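Local coordinates for uncharacterized protein (Neisseria gonorrhoeae, PDB 5V77) that is of unknown function but folds into a helix-free, beta-sheet protein that pairs with a second copy of itself through a shared antiparallel sheet, at residues Leu57-Tyr65 with Ile93-Ile101. Numbering follows the deposited sequence. Where two conformers were deposited one is given.
Sequences LDTNNFVDY and IDVGIIIKI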
loop_
_atom_site.group_PDB
_atom_site.type_symbol
_atom_site.label_atom_id
_atom_site.label_comp_id
_atom_site.label_asym_id
_atom_site.label_seq_id
_atom_site.Cartn_x
_atom_site.Cartn_y
_atom_site.Cartn_z
ATOM N N LEU A 57 2.454 -3.529 4.716
ATOM C CA LEU A 57 3.688 -3.969 4.091
ATOM C C LEU A 57 4.801 -3.733 5.096
ATOM O O LEU A 57 4.989 -2.609 5.557
ATOM C CB LEU A 57 3.967 -3.200 2.793
ATOM C CG LEU A 57 5.411 -3.286 2.274
ATOM C CD1 LEU A 57 5.710 -4.661 1.769
ATOM C CD2 LEU A 57 5.656 -2.260 1.184
ATOM N N ASP A 58 5.533 -4.785 5.442
ATOM C CA ASP A 58 6.658 -4.653 6.357
ATOM C C ASP A 58 7.850 -5.321 5.696
ATOM O O ASP A 58 7.802 -6.524 5.414
ATOM C CB ASP A 58 6.337 -5.282 7.713
ATOM C CG ASP A 58 7.471 -5.146 8.712
ATOM O OD1 ASP A 58 8.535 -4.571 8.382
ATOM O OD2 ASP A 58 7.293 -5.630 9.845
ATOM N N THR A 59 8.914 -4.548 5.440
ATOM C CA THR A 59 10.054 -5.142 4.748
ATOM C C THR A 59 10.910 -5.993 5.674
ATOM O O THR A 59 11.729 -6.774 5.184
ATOM C CB THR A 59 10.904 -4.067 4.063
ATOM O OG1 THR A 59 11.296 -3.073 5.011
ATOM C CG2 THR A 59 10.099 -3.414 2.951
ATOM N N ASN A 60 10.736 -5.859 6.989
ATOM C CA ASN A 60 11.327 -6.784 7.957
ATOM C C ASN A 60 12.843 -6.891 7.804
ATOM O O ASN A 60 13.414 -7.976 7.914
ATOM C CB ASN A 60 10.685 -8.166 7.848
ATOM C CG ASN A 60 9.875 -8.527 9.068
ATOM O OD1 ASN A 60 8.723 -8.113 9.206
ATOM N ND2 ASN A 60 10.470 -9.307 9.963
ATOM N N ASN A 61 13.496 -5.758 7.543
ATOM C CA ASN A 61 14.956 -5.713 7.399
ATOM C C ASN A 61 15.445 -6.777 6.419
ATOM O O ASN A 61 16.539 -7.323 6.566
ATOM C CB ASN A 61 15.656 -5.865 8.757
ATOM C CG ASN A 61 17.067 -5.289 8.759
ATOM O OD1 ASN A 61 17.404 -4.440 7.933
ATOM N ND2 ASN A 61 17.899 -5.754 9.689
ATOM N N PHE A 62 14.621 -7.086 5.418
ATOM C CA PHE A 62 14.950 -8.094 4.421
ATOM C C PHE A 62 15.629 -7.497 3.197
ATOM O O PHE A 62 16.588 -8.081 2.678
ATOM C CB PHE A 62 13.692 -8.851 3.994
ATOM C CG PHE A 62 13.956 -9.934 2.991
ATOM C CD1 PHE A 62 13.956 -9.655 1.634
ATOM C CD2 PHE A 62 14.201 -11.236 3.404
ATOM C CE1 PHE A 62 14.206 -10.647 0.708
ATOM C CE2 PHE A 62 14.445 -12.238 2.479
ATOM C CZ PHE A 62 14.447 -11.946 1.129
ATOM N N VAL A 63 15.135 -6.363 2.709
ATOM C CA VAL A 63 15.750 -5.690 1.572
ATOM C C VAL A 63 17.013 -4.989 2.047
ATOM O O VAL A 63 16.989 -4.241 3.031
ATOM C CB VAL A 63 14.775 -4.691 0.927
ATOM C CG1 VAL A 63 15.346 -4.161 -0.380
ATOM C CG2 VAL A 63 13.424 -5.337 0.692
ATOM N N ASP A 64 18.123 -5.245 1.360
ATOM C CA ASP A 64 19.371 -4.535 1.617
ATOM C C ASP A 64 19.361 -3.284 0.754
ATOM O O ASP A 64 19.585 -3.350 -0.456
ATOM C CB ASP A 64 20.580 -5.413 1.313
ATOM C CG ASP A 64 21.891 -4.718 1.616
ATOM O OD1 ASP A 64 21.865 -3.645 2.257
ATOM O OD2 ASP A 64 22.951 -5.243 1.212
ATOM N N TYR A 65 19.090 -2.138 1.375
ATOM C CA TYR A 65 19.040 -0.892 0.625
ATOM C C TYR A 65 20.424 -0.368 0.272
ATOM O O TYR A 65 20.553 0.408 -0.681
ATOM C CB TYR A 65 18.238 0.147 1.409
ATOM C CG TYR A 65 16.770 -0.200 1.456
ATOM C CD1 TYR A 65 16.034 -0.300 0.283
ATOM C CD2 TYR A 65 16.119 -0.448 2.660
ATOM C CE1 TYR A 65 14.691 -0.622 0.295
ATOM C CE2 TYR A 65 14.757 -0.773 2.684
ATOM C CZ TYR A 65 14.057 -0.858 1.493
ATOM O OH TYR A 65 12.717 -1.179 1.478
ATOM N N ILE A 93 1.124 -12.664 2.461
ATOM C CA ILE A 93 2.335 -13.003 1.726
ATOM C C ILE A 93 3.485 -12.915 2.714
ATOM O O ILE A 93 3.704 -11.859 3.313
ATOM C CB ILE A 93 2.560 -12.049 0.543
ATOM C CG1 ILE A 93 1.406 -12.155 -0.468
ATOM C CG2 ILE A 93 3.924 -12.315 -0.093
ATOM C CD1 ILE A 93 1.381 -11.022 -1.478
ATOM N N ASP A 94 4.214 -14.009 2.899
ATOM C CA ASP A 94 5.303 -14.032 3.879
ATOM C C ASP A 94 6.545 -14.578 3.180
ATOM O O ASP A 94 6.705 -15.792 3.058
ATOM C CB ASP A 94 4.915 -14.859 5.100
ATOM C CG ASP A 94 5.911 -14.729 6.246
ATOM O OD1 ASP A 94 7.078 -14.343 6.012
ATOM O OD2 ASP A 94 5.522 -15.028 7.394
ATOM N N VAL A 95 7.408 -13.678 2.703
ATOM C CA VAL A 95 8.646 -14.059 2.025
ATOM C C VAL A 95 9.797 -13.229 2.575
ATOM O O VAL A 95 10.601 -12.664 1.822
ATOM C CB VAL A 95 8.523 -13.892 0.500
ATOM C CG1 VAL A 95 7.535 -14.898 -0.045
ATOM C CG2 VAL A 95 8.072 -12.483 0.145
ATOM N N GLY A 96 9.891 -13.160 3.893
ATOM C CA GLY A 96 10.840 -12.263 4.518
ATOM C C GLY A 96 10.161 -10.920 4.636
ATOM O O GLY A 96 9.823 -10.478 5.731
ATOM N N ILE A 97 9.928 -10.280 3.491
ATOM C CA ILE A 97 8.956 -9.202 3.426
ATOM C C ILE A 97 7.579 -9.790 3.701
ATOM O O ILE A 97 7.277 -10.917 3.292
ATOM C CB ILE A 97 9.045 -8.532 2.045
ATOM C CG1 ILE A 97 10.383 -7.796 1.921
ATOM C CG2 ILE A 97 7.864 -7.628 1.783
ATOM C CD1 ILE A 97 10.970 -7.858 0.546
ATOM N N ILE A 98 6.742 -9.052 4.421
ATOM C CA ILE A 98 5.387 -9.493 4.747
ATOM C C ILE A 98 4.381 -8.484 4.211
ATOM O O ILE A 98 4.535 -7.275 4.414
ATOM C CB ILE A 98 5.208 -9.690 6.263
ATOM C CG1 ILE A 98 6.128 -10.820 6.736
ATOM C CG2 ILE A 98 3.756 -9.982 6.600
ATOM C CD1 ILE A 98 5.836 -11.324 8.128
ATOM N N ILE A 99 3.356 -8.987 3.524
ATOM C CA ILE A 99 2.242 -8.188 3.036
ATOM C C ILE A 99 0.956 -8.841 3.521
ATOM O O ILE A 99 0.749 -10.041 3.308
ATOM C CB ILE A 99 2.238 -8.072 1.498
ATOM C CG1 ILE A 99 3.459 -7.286 1.013
ATOM C CG2 ILE A 99 0.928 -7.379 1.015
ATOM C CD1 ILE A 99 3.781 -7.488 -0.467
ATOM N N LYS A 100 0.091 -8.058 4.167
ATOM C CA LYS A 100 -1.209 -8.544 4.620
ATOM C C LYS A 100 -2.264 -7.583 4.105
ATOM O O LYS A 100 -2.113 -6.367 4.250
ATOM C CB LYS A 100 -1.307 -8.618 6.150
ATOM C CG LYS A 100 -0.388 -9.624 6.831
ATOM C CD LYS A 100 -0.754 -9.737 8.314
ATOM C CE LYS A 100 0.161 -10.692 9.061
ATOM N NZ LYS A 100 -0.183 -10.772 10.512
ATOM N N ILE A 101 -3.319 -8.112 3.494
ATOM C CA ILE A 101 -4.420 -7.273 3.026
ATOM C C ILE A 101 -5.719 -7.923 3.445
ATOM O O ILE A 101 -5.940 -9.101 3.150
ATOM C CB ILE A 101 -4.420 -7.089 1.496
ATOM C CG1 ILE A 101 -3.085 -6.509 1.034
ATOM C CG2 ILE A 101 -5.573 -6.134 1.109
ATOM C CD1 ILE A 101 -2.914 -6.436 -0.478
#
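Ile97 is the knob of this contact, and the 57-65 segment bends round it. On one side its CG2 reaches Leu57 CD1 at 3.7 Å, the two side chains running side by side in the same direction. On the other, its CD1 butts against Val63 CG2 at 3.5 Å and also meets Phe62 CD1, so the isoleucine tip ends in the hollow between valine and ring; Thr59 O lies along CG1. In Leu57, CG anti to the backbone N (chi1 163°) and a chi2 of 70° together lean CD1 toward the neighbouring strand, into the notch between Ile97 and Ile99, 3.5 Å from Ile99 CG1. Leu72 touches both Leu57 and Ile97.

Phe62 crosses Ile97 at about a right angle and overhangs the hairpin turn. Its CD2 comes within 3.7 Å of Gly96 CA, while Val95 O sits over one ring face, offset toward the rim. The backbone beside these apolar groups is held by two nearly straight bonds, Asp58 N to Ile98 O and Ile98 N to Asp58 O, both 2.9 Å. Asp58 OD1 then accepts from Asn60 N, above the carboxylate plane, an Asx turn just where strand 43-58 ends. Leu57 and Asp58 also pair with a strand of the second subunit, continuing the antiparallel sheet across the dimer interface, and the end of strand 43-58 and the loop after it pack antiparallel along the edge of the 89-94/98-103 beta-hairpin.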